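Local coordinates for leucine aminopeptidase 2, chloroplastic (Streptomyces sp. BC16019, PDB 5LHJ), which probably removes unsubstituted N-terminal amino acids from peptides as a manganese-dependent M17 aminopeptidase, and takes part in bottromycin maturation, at residues A132-L137 with G170-E175; R330-G334 with A351-R356; L301-V307 with L493-S497; P415-R421 with I442-L446. All blocks are in the same frame, centred on the assembly; numbering follows the deposited sequence.

Interaction 1. Residues A132-L137 with G170-E175; sequences AEGAVL and GLAAAE
Segments 132-137 and 170-175 are both regular alpha-helix, running in roughly the same direction, with 34° between their axes, a signed crossing angle of -34° and a closest approach of 7.8 Å. Such close helix-helix packing depends on small residues at the crossing, and here helix 124-139 of the N-terminal domain of an M17 aminopeptidase meets the long helix 164-185 that connects the two domains, as in other M17 aminopeptidases. The CA atoms come nearest at Glu-133 and Gly-170, 4.8 Å apart. Without a side chain, Gly-170 admits the other helix: an ideal CB there would sit 3.2 Å from Ala-132 CB. Glu-133 CG lies 3.3 Å from Gly-170 O, and its chain (chi1 m, chi2 t) carries the carboxylate past this point to a salt bridge with Arg-94. One turn on, Ala-174 points at the opposing helix and has its CB 3.7 Å from Glu-133 O and 4.0 Å from Leu-137 CG. No hydrogen bond crosses between the segments. Val-136 (chi1 t) extends the apolar seam, with CG2 3.5 Å from Leu-171 CD2, a methyl that also lies 4.0 Å from Ala-132 CB. The tightest side-chain approach to Ala-174 is again made by Val-136, CB to CB at 3.6 Å.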
loop_
_atom_site.group_PDB
_atom_site.type_symbol
_atom_site.label_atom_id
_atom_site.label_comp_id
_atom_site.label_asym_id
_atom_site.label_seq_id
_atom_site.Cartn_x
_atom_site.Cartn_y
_atom_site.Cartn_z
ATOM N N ALA A 132 -31.329 -8.013 -35.979
ATOM C CA ALA A 132 -30.511 -9.184 -36.315
ATOM C C ALA A 132 -29.228 -9.220 -35.478
ATOM O O ALA A 132 -28.855 -10.279 -34.945
ATOM C CB ALA A 132 -30.171 -9.196 -37.801
ATOM N N GLU A 133 -28.572 -8.067 -35.355
ATOM C CA GLU A 133 -27.356 -7.968 -34.537
ATOM C C GLU A 133 -27.622 -8.308 -33.085
ATOM O O GLU A 133 -26.893 -9.097 -32.475
ATOM C CB GLU A 133 -26.747 -6.564 -34.592
ATOM C CG GLU A 133 -26.019 -6.259 -35.876
ATOM C CD GLU A 133 -25.356 -4.885 -35.891
ATOM O OE1 GLU A 133 -25.193 -4.259 -34.804
ATOM O OE2 GLU A 133 -24.964 -4.455 -37.004
ATOM N N GLY A 134 -28.664 -7.700 -32.524
ATOM C CA GLY A 134 -28.972 -7.872 -31.094
ATOM C C GLY A 134 -29.318 -9.308 -30.747
ATOM O O GLY A 134 -28.988 -9.785 -29.654
ATOM N N ALA A 135 -29.983 -9.997 -31.679
ATOM C CA ALA A 135 -30.355 -11.398 -31.493
ATOM C C ALA A 135 -29.126 -12.292 -31.369
ATOM O O ALA A 135 -29.030 -13.088 -30.435
ATOM C CB ALA A 135 -31.229 -11.872 -32.634
ATOM N N VAL A 136 -28.184 -12.147 -32.302
ATOM C CA VAL A 136 -26.953 -12.934 -32.273
ATOM C C VAL A 136 -26.099 -12.565 -31.060
ATOM O O VAL A 136 -25.615 -13.442 -30.334
ATOM C CB VAL A 136 -26.135 -12.761 -33.571
ATOM C CG1 VAL A 136 -24.782 -13.469 -33.482
ATOM C CG2 VAL A 136 -26.931 -13.271 -34.757
ATOM N N LEU A 137 -25.927 -11.266 -30.839
ATOM C CA LEU A 137 -25.110 -10.795 -29.710
ATOM C C LEU A 137 -25.689 -11.213 -28.356
ATOM O O LEU A 137 -24.931 -11.553 -27.428
ATOM C CB LEU A 137 -24.936 -9.276 -29.782
ATOM C CG LEU A 137 -24.177 -8.757 -31.000
ATOM C CD1 LEU A 137 -24.223 -7.235 -31.003
ATOM C CD2 LEU A 137 -22.756 -9.285 -31.042
ATOM N N GLY A 170 -26.500 -7.466 -40.684
ATOM C CA GLY A 170 -26.478 -7.497 -39.220
ATOM C C GLY A 170 -25.983 -8.816 -38.651
ATOM O O GLY A 170 -25.181 -8.837 -37.730
ATOM N N LEU A 171 -26.476 -9.926 -39.195
ATOM C CA LEU A 171 -25.998 -11.249 -38.770
ATOM C C LEU A 171 -24.497 -11.381 -38.966
ATOM O O LEU A 171 -23.787 -11.852 -38.074
ATOM C CB LEU A 171 -26.738 -12.387 -39.494
ATOM C CG LEU A 171 -28.248 -12.551 -39.259
ATOM C CD1 LEU A 171 -28.809 -13.643 -40.171
ATOM C CD2 LEU A 171 -28.637 -12.843 -37.817
ATOM N N ALA A 172 -23.996 -10.909 -40.097
ATOM C CA ALA A 172 -22.574 -11.027 -40.391
ATOM C C ALA A 172 -21.708 -10.171 -39.457
ATOM O O ALA A 172 -20.660 -10.626 -38.992
ATOM C CB ALA A 172 -22.306 -10.685 -41.842
ATOM N N ALA A 173 -22.145 -8.946 -39.180
ATOM C CA ALA A 173 -21.430 -8.075 -38.252
ATOM C C ALA A 173 -21.402 -8.670 -36.842
ATOM O O ALA A 173 -20.370 -8.639 -36.162
ATOM C CB ALA A 173 -22.045 -6.671 -38.232
ATOM N N ALA A 174 -22.535 -9.227 -36.418
ATOM C CA ALA A 174 -22.638 -9.840 -35.094
ATOM C C ALA A 174 -21.848 -11.135 -34.983
ATOM O O ALA A 174 -21.220 -11.386 -33.950
ATOM C CB ALA A 174 -24.082 -10.077 -34.722
ATOM N N GLU A 175 -21.863 -11.940 -36.037
ATOM C CA GLU A 175 -21.044 -13.158 -36.056
ATOM C C GLU A 175 -19.545 -12.835 -35.967
ATOM O O GLU A 175 -18.816 -13.503 -35.252
ATOM C CB GLU A 175 -21.375 -14.018 -37.270
ATOM C CG GLU A 175 -22.721 -14.724 -37.112
ATOM C CD GLU A 175 -23.230 -15.373 -38.383
ATOM O OE1 GLU A 175 -22.410 -15.632 -39.293
ATOM O OE2 GLU A 175 -24.462 -15.641 -38.478
#

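Interaction 2. Residues R330-G334 with A351-R356; sequences RHLDG and ADVLVR
A helix carboxylate can hold a loop by accepting from both its backbone and a side chain, as Asp-352 does here. Segment 330-334 forms a type I beta turn from His-331 to Gly-334, closed by Gly-334 N to His-331 O at 3.0 Å; Gly-334 completes it with positive phi. Segment 351-356 is alpha-helical, and the CA atoms of Leu-332 and Asp-352 lie 5.5 Å apart. Asp-352 (chi1 m) accepts from Leu-332 N at OD1, 2.8 Å, and from His-331 ND1 at OD2, 3.0 Å; a weak ND1 to OD1 bond of 3.1 Å makes the histidine contact bifurcated. OD2 also receives Gly-226 N. The imidazole (chi1 m) is engaged on its other nitrogen, since NE2 is hydrogen-bonded to Thr-337 OG1. The His-331 side chain is about 10 Å from that of Glu-345, which binds manganese in another structure of this protein. Leu-332 (t, p) sets CD2 3.9 Å from Val-355 CG1, and Asp-333 CB is 4.0 Å from Val-355 CG2, while Asp-333 OD1 bonds Thr-335. The turn between strands 328-330 and 336-338 thus packs along one side of helix 345-358, whose Val-353 faces strands 239-245, 255-263 and 306-316 of the central sheet.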
loop_
_atom_site.group_PDB
_atom_site.type_symbol
_atom_site.label_atom_id
_atom_site.label_comp_id
_atom_site.label_asym_id
_atom_site.label_seq_id
_atom_site.Cartn_x
_atom_site.Cartn_y
_atom_site.Cartn_z
ATOM N N ARG A 330 16.233 -0.789 -30.526
ATOM C CA ARG A 330 16.472 -0.087 -31.787
ATOM C C ARG A 330 15.439 -0.572 -32.805
ATOM O O ARG A 330 15.464 -1.730 -33.227
ATOM C CB ARG A 330 17.901 -0.352 -32.278
ATOM C CG ARG A 330 18.241 0.153 -33.681
ATOM C CD ARG A 330 18.980 1.471 -33.736
ATOM N NE ARG A 330 20.089 1.592 -32.780
ATOM C CZ ARG A 330 20.800 2.708 -32.596
ATOM N NH1 ARG A 330 20.554 3.799 -33.324
ATOM N NH2 ARG A 330 21.761 2.738 -31.673
ATOM N N HIS A 331 14.562 0.339 -33.214
ATOM C CA HIS A 331 13.409 -0.004 -34.039
ATOM C C HIS A 331 13.755 -0.092 -35.520
ATOM O O HIS A 331 14.872 0.263 -35.943
ATOM C CB HIS A 331 12.285 1.019 -33.821
ATOM C CG HIS A 331 11.697 0.978 -32.447
ATOM N ND1 HIS A 331 10.830 -0.010 -32.032
ATOM C CD2 HIS A 331 11.846 1.812 -31.394
ATOM C CE1 HIS A 331 10.473 0.217 -30.780
ATOM N NE2 HIS A 331 11.079 1.313 -30.370
ATOM N N LEU A 332 12.776 -0.552 -36.298
ATOM C CA LEU A 332 12.890 -0.694 -37.764
ATOM C C LEU A 332 13.219 0.614 -38.509
ATOM O O LEU A 332 13.839 0.566 -39.584
ATOM C CB LEU A 332 11.579 -1.295 -38.308
ATOM C CG LEU A 332 11.451 -1.624 -39.804
ATOM C CD1 LEU A 332 12.504 -2.630 -40.211
ATOM C CD2 LEU A 332 10.065 -2.196 -40.077
ATOM N N ASP A 333 12.815 1.761 -37.961
ATOM C CA ASP A 333 13.134 3.077 -38.530
ATOM C C ASP A 333 14.462 3.671 -38.023
ATOM O O ASP A 333 14.777 4.814 -38.342
ATOM C CB ASP A 333 11.989 4.085 -38.321
ATOM C CG ASP A 333 11.762 4.464 -36.847
ATOM O OD1 ASP A 333 12.428 3.927 -35.949
ATOM O OD2 ASP A 333 10.879 5.308 -36.606
ATOM N N GLY A 334 15.221 2.900 -37.247
ATOM C CA GLY A 334 16.495 3.346 -36.693
ATOM C C GLY A 334 16.424 4.127 -35.392
ATOM O O GLY A 334 17.476 4.398 -34.789
ATOM N N ALA A 351 5.193 -0.341 -32.414
ATOM C CA ALA A 351 6.071 0.648 -33.067
ATOM C C ALA A 351 6.588 0.187 -34.426
ATOM O O ALA A 351 6.344 0.823 -35.455
ATOM C CB ALA A 351 7.238 0.990 -32.153
ATOM N N ASP A 352 7.253 -0.960 -34.450
ATOM C CA ASP A 352 7.886 -1.430 -35.697
ATOM C C ASP A 352 6.849 -1.862 -36.721
ATOM O O ASP A 352 7.062 -1.723 -37.922
ATOM C CB ASP A 352 8.845 -2.581 -35.412
ATOM C CG ASP A 352 9.808 -2.244 -34.315
ATOM O OD1 ASP A 352 10.838 -1.620 -34.630
ATOM O OD2 ASP A 352 9.524 -2.525 -33.118
ATOM N N VAL A 353 5.707 -2.358 -36.249
ATOM C CA VAL A 353 4.637 -2.753 -37.168
ATOM C C VAL A 353 4.041 -1.517 -37.859
ATOM O O VAL A 353 3.733 -1.560 -39.044
ATOM C CB VAL A 353 3.550 -3.585 -36.456
ATOM C CG1 VAL A 353 2.436 -3.965 -37.425
ATOM C CG2 VAL A 353 4.180 -4.822 -35.821
ATOM N N LEU A 354 3.907 -0.404 -37.136
ATOM C CA LEU A 354 3.461 0.854 -37.759
ATOM C C LEU A 354 4.451 1.370 -38.806
ATOM O O LEU A 354 4.036 1.903 -39.844
ATOM C CB LEU A 354 3.199 1.926 -36.694
ATOM C CG LEU A 354 1.952 1.705 -35.843
ATOM C CD1 LEU A 354 1.970 2.629 -34.633
ATOM C CD2 LEU A 354 0.681 1.919 -36.654
ATOM N N VAL A 355 5.747 1.181 -38.556
ATOM C CA VAL A 355 6.778 1.534 -39.554
ATOM C C VAL A 355 6.538 0.683 -40.809
ATOM O O VAL A 355 6.424 1.208 -41.916
ATOM C CB VAL A 355 8.223 1.335 -39.028
ATOM C CG1 VAL A 355 9.252 1.602 -40.126
ATOM C CG2 VAL A 355 8.507 2.238 -37.820
ATOM N N ARG A 356 6.435 -0.625 -40.620
ATOM C CA ARG A 356 6.240 -1.547 -41.729
ATOM C C ARG A 356 4.938 -1.244 -42.484
ATOM O O ARG A 356 4.917 -1.233 -43.727
ATOM C CB ARG A 356 6.252 -2.997 -41.230
ATOM C CG ARG A 356 6.153 -4.042 -42.340
ATOM C CD ARG A 356 6.110 -5.463 -41.812
ATOM N NE ARG A 356 5.728 -6.398 -42.869
ATOM C CZ ARG A 356 6.536 -6.874 -43.817
ATOM N NH1 ARG A 356 7.824 -6.524 -43.889
ATOM N NH2 ARG A 356 6.040 -7.721 -44.728
#

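Interaction 3. Residues L301-V307 with L493-S497; sequences LGLPLRV and LRALS
Leu-493 opens segment 493-497, an alpha-helical turn lying against a connection that leaves helix 286-301 at Leu-301, turns at Gly-302 with positive phi, makes an inverse gamma turn centred on Pro-304 and enters a strand at Arg-306. Leu-493 (chi1 m, chi2 t) points into this connection: its CD2 is 3.8 Å from Leu-305 CD2 and 4.1 Å from Val-307 CG2, its CB is 4.0 Å from Leu-303 CD1, and its carbonyl O lies 3.5 Å from Leu-305 CD2. Arg-494 starts away from the partner, yet its chain (m, t, p) bends back, bringing CG to 4.0 Å from Leu-303 CD2 and NH1 to 3.9 Å from Leu-301 CD2; its NH2 makes a weak, long ion pair with Glu-169. The setting is a three-layer alpha/beta arrangement in the catalytic domain, in which helix 486-498 near the C-terminus covers the start of strand 306-316, with Leu-298 and Val-256 adding to the same apolar patch. Ser-497 closes the walk at the nearest backbone approach, its CA 5.6 Å from that of Leu-305. Its CB points at the connection, 4.0 Å from Leu-305 CB and 3.9 Å from Pro-304 CD; chi1 p turns OG back to Arg-494 O, 2.7 Å away, and leaves it 3.7 Å from Leu-303 CD2.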
loop_
_atom_site.group_PDB
_atom_site.type_symbol
_atom_site.label_atom_id
_atom_site.label_comp_id
_atom_site.label_asym_id
_atom_site.label_seq_id
_atom_site.Cartn_x
_atom_site.Cartn_y
_atom_site.Cartn_z
ATOM N N LEU A 301 -19.513 -9.006 -47.139
ATOM C CA LEU A 301 -20.056 -7.682 -47.472
ATOM C C LEU A 301 -19.677 -7.246 -48.880
ATOM O O LEU A 301 -20.410 -6.485 -49.511
ATOM C CB LEU A 301 -19.584 -6.630 -46.464
ATOM C CG LEU A 301 -19.969 -6.881 -45.005
ATOM C CD1 LEU A 301 -19.324 -5.854 -44.079
ATOM C CD2 LEU A 301 -21.482 -6.910 -44.803
ATOM N N GLY A 302 -18.531 -7.715 -49.366
ATOM C CA GLY A 302 -18.060 -7.392 -50.704
ATOM C C GLY A 302 -17.753 -5.926 -50.930
ATOM O O GLY A 302 -18.162 -5.360 -51.946
ATOM N N LEU A 303 -17.026 -5.302 -49.998
ATOM C CA LEU A 303 -16.663 -3.892 -50.130
ATOM C C LEU A 303 -15.585 -3.711 -51.185
ATOM O O LEU A 303 -14.662 -4.520 -51.244
ATOM C CB LEU A 303 -16.146 -3.319 -48.806
ATOM C CG LEU A 303 -17.112 -3.277 -47.630
ATOM C CD1 LEU A 303 -16.420 -2.613 -46.446
ATOM C CD2 LEU A 303 -18.386 -2.536 -47.998
ATOM N N PRO A 304 -15.688 -2.647 -52.013
ATOM C CA PRO A 304 -14.667 -2.336 -53.019
ATOM C C PRO A 304 -13.495 -1.585 -52.386
ATOM O O PRO A 304 -13.307 -0.389 -52.615
ATOM C CB PRO A 304 -15.440 -1.462 -54.020
ATOM C CG PRO A 304 -16.388 -0.704 -53.150
ATOM C CD PRO A 304 -16.811 -1.685 -52.086
ATOM N N LEU A 305 -12.721 -2.312 -51.583
ATOM C CA LEU A 305 -11.688 -1.729 -50.736
ATOM C C LEU A 305 -10.670 -2.801 -50.402
ATOM O O LEU A 305 -11.044 -3.898 -49.995
ATOM C CB LEU A 305 -12.331 -1.215 -49.433
ATOM C CG LEU A 305 -11.489 -0.415 -48.450
ATOM C CD1 LEU A 305 -11.146 0.930 -49.054
ATOM C CD2 LEU A 305 -12.231 -0.210 -47.136
ATOM N N ARG A 306 -9.393 -2.484 -50.573
ATOM C CA ARG A 306 -8.317 -3.379 -50.186
ATOM C C ARG A 306 -7.986 -3.109 -48.717
ATOM O O ARG A 306 -7.792 -1.962 -48.340
ATOM C CB ARG A 306 -7.091 -3.117 -51.039
ATOM C CG ARG A 306 -5.972 -4.117 -50.857
ATOM C CD ARG A 306 -4.876 -3.805 -51.865
ATOM N NE ARG A 306 -3.811 -4.802 -51.858
ATOM C CZ ARG A 306 -2.662 -4.699 -52.538
ATOM N NH1 ARG A 306 -2.397 -3.630 -53.300
ATOM N NH2 ARG A 306 -1.758 -5.681 -52.455
ATOM N N VAL A 307 -7.931 -4.158 -47.909
ATOM C CA VAL A 307 -7.637 -4.016 -46.475
ATOM C C VAL A 307 -6.577 -5.032 -46.061
ATOM O O VAL A 307 -6.724 -6.228 -46.306
ATOM C CB VAL A 307 -8.902 -4.179 -45.600
ATOM C CG1 VAL A 307 -8.591 -3.818 -44.149
ATOM C CG2 VAL A 307 -10.035 -3.307 -46.122
ATOM N N LEU A 493 -14.909 0.998 -42.432
ATOM C CA LEU A 493 -14.477 0.491 -43.733
ATOM C C LEU A 493 -15.577 0.674 -44.793
ATOM O O LEU A 493 -15.261 0.996 -45.950
ATOM C CB LEU A 493 -14.054 -0.968 -43.620
ATOM C CG LEU A 493 -12.812 -1.203 -42.749
ATOM C CD1 LEU A 493 -12.673 -2.670 -42.399
ATOM C CD2 LEU A 493 -11.541 -0.691 -43.408
ATOM N N ARG A 494 -16.847 0.483 -44.402
ATOM C CA ARG A 494 -17.993 0.716 -45.313
ATOM C C ARG A 494 -18.016 2.170 -45.793
ATOM O O ARG A 494 -18.110 2.435 -47.002
ATOM C CB ARG A 494 -19.333 0.364 -44.649
ATOM C CG ARG A 494 -19.581 -1.136 -44.481
ATOM C CD ARG A 494 -20.790 -1.450 -43.603
ATOM N NE ARG A 494 -22.048 -1.135 -44.284
ATOM C CZ ARG A 494 -22.713 -1.939 -45.117
ATOM N NH1 ARG A 494 -22.285 -3.171 -45.409
ATOM N NH2 ARG A 494 -23.848 -1.503 -45.670
ATOM N N ALA A 495 -17.903 3.104 -44.854
ATOM C CA ALA A 495 -17.883 4.535 -45.186
ATOM C C ALA A 495 -16.697 4.917 -46.072
ATOM O O ALA A 495 -16.874 5.654 -47.043
ATOM C CB ALA A 495 -17.906 5.387 -43.930
ATOM N N LEU A 496 -15.507 4.405 -45.762
ATOM C CA LEU A 496 -14.315 4.681 -46.571
ATOM C C LEU A 496 -14.444 4.127 -47.993
ATOM O O LEU A 496 -13.984 4.761 -48.944
ATOM C CB LEU A 496 -13.052 4.119 -45.915
ATOM C CG LEU A 496 -12.605 4.812 -44.618
ATOM C CD1 LEU A 496 -11.535 3.988 -43.930
ATOM C CD2 LEU A 496 -12.098 6.222 -44.886
ATOM N N SER A 497 -15.072 2.963 -48.128
ATOM C CA SER A 497 -15.258 2.323 -49.439
ATOM C C SER A 497 -16.222 3.101 -50.337
ATOM O O SER A 497 -16.086 3.066 -51.558
ATOM C CB SER A 497 -15.744 0.877 -49.292
ATOM O OG SER A 497 -17.125 0.818 -48.961
#

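Interaction 4. Residues P415-R421 with I442-L446; sequences PLLAHER and IQAAL
Leu-446 (chi1 m, chi2 t) is the apolar centre where a loop of the catalytic domain wraps the alpha-helix 440-449. Its CD1 packs 3.6 Å from Glu-420 CB and 3.3 Å from Leu-417 O, and its CD2 lies 4.0 Å from Leu-416 CD2, which also touches Ala-445 CB at 3.8 Å. The loop reaches round by an inverse gamma turn centred on Leu-416, followed by helical backbone angles at 418-421; the nearest CA pairs are Leu-416 with Ile-442, 6.3 Å, and Glu-420 with Gln-443, 6.1 Å. One turn before Leu-446, Ile-442 (m, t) meets Leu-417, CD1 to CD1 at 3.5 Å. Pro-415 and Ile-442 also pack against a neighbouring subunit, so this edge adjoins a subunit interface. Farther out, Arg-421 lays a guanidinium face over Leu-446 CB, gives a weak bond from NH2 to Leu-446 O at 3.1 Å, and pairs with Asp-450. Gln-443, whose OE1 bonds Ser-435, donates NE2 to Glu-420 OE1 at 2.9 Å.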
loop_
_atom_site.group_PDB
_atom_site.type_symbol
_atom_site.label_atom_id
_atom_site.label_comp_id
_atom_site.label_asym_id
_atom_site.label_seq_id
_atom_site.Cartn_x
_atom_site.Cartn_y
_atom_site.Cartn_z
ATOM N N PRO A 415 -7.159 14.538 -27.554
ATOM C CA PRO A 415 -6.186 15.315 -28.324
ATOM C C PRO A 415 -4.767 14.767 -28.276
ATOM O O PRO A 415 -4.298 14.282 -27.234
ATOM C CB PRO A 415 -6.238 16.690 -27.642
ATOM C CG PRO A 415 -6.560 16.368 -26.225
ATOM C CD PRO A 415 -7.551 15.245 -26.324
ATOM N N LEU A 416 -4.077 14.880 -29.406
ATOM C CA LEU A 416 -2.639 14.614 -29.469
ATOM C C LEU A 416 -1.910 15.862 -28.963
ATOM O O LEU A 416 -1.397 16.654 -29.749
ATOM C CB LEU A 416 -2.227 14.248 -30.899
ATOM C CG LEU A 416 -2.761 12.881 -31.371
ATOM C CD1 LEU A 416 -2.827 12.791 -32.888
ATOM C CD2 LEU A 416 -1.903 11.746 -30.825
ATOM N N LEU A 417 -1.856 16.018 -27.641
ATOM C CA LEU A 417 -1.363 17.239 -27.012
ATOM C C LEU A 417 0.137 17.412 -27.200
ATOM O O LEU A 417 0.929 16.624 -26.693
ATOM C CB LEU A 417 -1.677 17.239 -25.515
ATOM C CG LEU A 417 -3.158 17.265 -25.125
ATOM C CD1 LEU A 417 -3.357 16.996 -23.648
ATOM C CD2 LEU A 417 -3.844 18.563 -25.523
ATOM N N ALA A 418 0.528 18.460 -27.920
ATOM C CA ALA A 418 1.954 18.715 -28.172
ATOM C C ALA A 418 2.769 18.845 -26.880
ATOM O O ALA A 418 3.898 18.363 -26.809
ATOM C CB ALA A 418 2.129 19.950 -29.037
ATOM N N HIS A 419 2.181 19.441 -25.845
ATOM C CA HIS A 419 2.886 19.602 -24.573
ATOM C C HIS A 419 3.124 18.294 -23.798
ATOM O O HIS A 419 3.950 18.264 -22.888
ATOM C CB HIS A 419 2.228 20.668 -23.688
ATOM C CG HIS A 419 0.837 20.341 -23.241
ATOM N ND1 HIS A 419 -0.276 20.987 -23.740
ATOM C CD2 HIS A 419 0.380 19.469 -22.312
ATOM C CE1 HIS A 419 -1.355 20.520 -23.139
ATOM N NE2 HIS A 419 -0.982 19.596 -22.271
ATOM N N GLU A 420 2.441 17.207 -24.166
ATOM C CA GLU A 420 2.751 15.905 -23.560
ATOM C C GLU A 420 3.962 15.206 -24.174
ATOM O O GLU A 420 4.461 14.225 -23.603
ATOM C CB GLU A 420 1.522 14.990 -23.575
ATOM C CG GLU A 420 0.478 15.390 -22.543
ATOM C CD GLU A 420 0.964 15.249 -21.101
ATOM O OE1 GLU A 420 1.720 14.313 -20.793
ATOM O OE2 GLU A 420 0.599 16.091 -20.265
ATOM N N ARG A 421 4.455 15.692 -25.312
ATOM C CA ARG A 421 5.649 15.098 -25.927
ATOM C C ARG A 421 6.877 15.242 -25.038
ATOM O O ARG A 421 7.780 14.410 -25.104
ATOM C CB ARG A 421 5.930 15.668 -27.324
ATOM C CG ARG A 421 4.898 15.236 -28.338
ATOM C CD ARG A 421 5.305 15.520 -29.778
ATOM N NE ARG A 421 4.639 14.566 -30.663
ATOM C CZ ARG A 421 5.007 13.293 -30.847
ATOM N NH1 ARG A 421 6.080 12.781 -30.233
ATOM N NH2 ARG A 421 4.290 12.522 -31.659
ATOM N N ILE A 442 -2.546 9.716 -23.493
ATOM C CA ILE A 442 -2.120 10.670 -24.522
ATOM C C ILE A 442 -0.655 10.422 -24.920
ATOM O O ILE A 442 -0.313 10.413 -26.118
ATOM C CB ILE A 442 -2.404 12.130 -24.085
ATOM C CG1 ILE A 442 -3.938 12.291 -23.902
ATOM C CG2 ILE A 442 -1.819 13.103 -25.109
ATOM C CD1 ILE A 442 -4.457 13.680 -23.660
ATOM N N GLN A 443 0.205 10.172 -23.936
ATOM C CA GLN A 443 1.615 9.899 -24.220
ATOM C C GLN A 443 1.784 8.658 -25.102
ATOM O O GLN A 443 2.616 8.661 -26.004
ATOM C CB GLN A 443 2.420 9.734 -22.933
ATOM C CG GLN A 443 2.515 11.016 -22.126
ATOM C CD GLN A 443 2.832 10.768 -20.665
ATOM O OE1 GLN A 443 3.492 9.784 -20.314
ATOM N NE2 GLN A 443 2.389 11.675 -19.796
ATOM N N ALA A 444 0.974 7.619 -24.861
ATOM C CA ALA A 444 1.063 6.394 -25.682
ATOM C C ALA A 444 0.697 6.664 -27.143
ATOM O O ALA A 444 1.326 6.125 -28.065
ATOM C CB ALA A 444 0.190 5.283 -25.115
ATOM N N ALA A 445 -0.320 7.499 -27.351
ATOM C CA ALA A 445 -0.757 7.869 -28.689
ATOM C C ALA A 445 0.341 8.655 -29.411
ATOM O O ALA A 445 0.637 8.395 -30.580
ATOM C CB ALA A 445 -2.056 8.674 -28.615
ATOM N N LEU A 446 0.952 9.610 -28.700
ATOM C CA LEU A 446 2.092 10.380 -29.242
ATOM C C LEU A 446 3.302 9.486 -29.573
ATOM O O LEU A 446 3.972 9.674 -30.590
ATOM C CB LEU A 446 2.502 11.484 -28.258
ATOM C CG LEU A 446 1.444 12.577 -28.033
ATOM C CD1 LEU A 446 1.763 13.406 -26.797
ATOM C CD2 LEU A 446 1.311 13.469 -29.262
#

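In the fold
The four contacts follow the two-domain plan of the chain. Interaction 1 comes first in sequence and joins the N-terminal domain to helix 164-185; its centre lies 37 Å from that of interaction 2 and 36 Å from that of interaction 4, across the chain's centre. The centre of interaction 3 is about 19 Å from that of interaction 1 and 27 and 30 Å from those of interactions 2 and 4; helix 486-498, its second partner, also meets interaction 1 through Arg-487. Interaction 3 closes a long loop enclosing interactions 2 and 4 in turn, so the C-terminal helix packs back on the connection between helix 286-301 and strand 306-316. Interactions 2 and 4, centres 19 Å apart, lie on the same side of the chain's centre, within the catalytic domain.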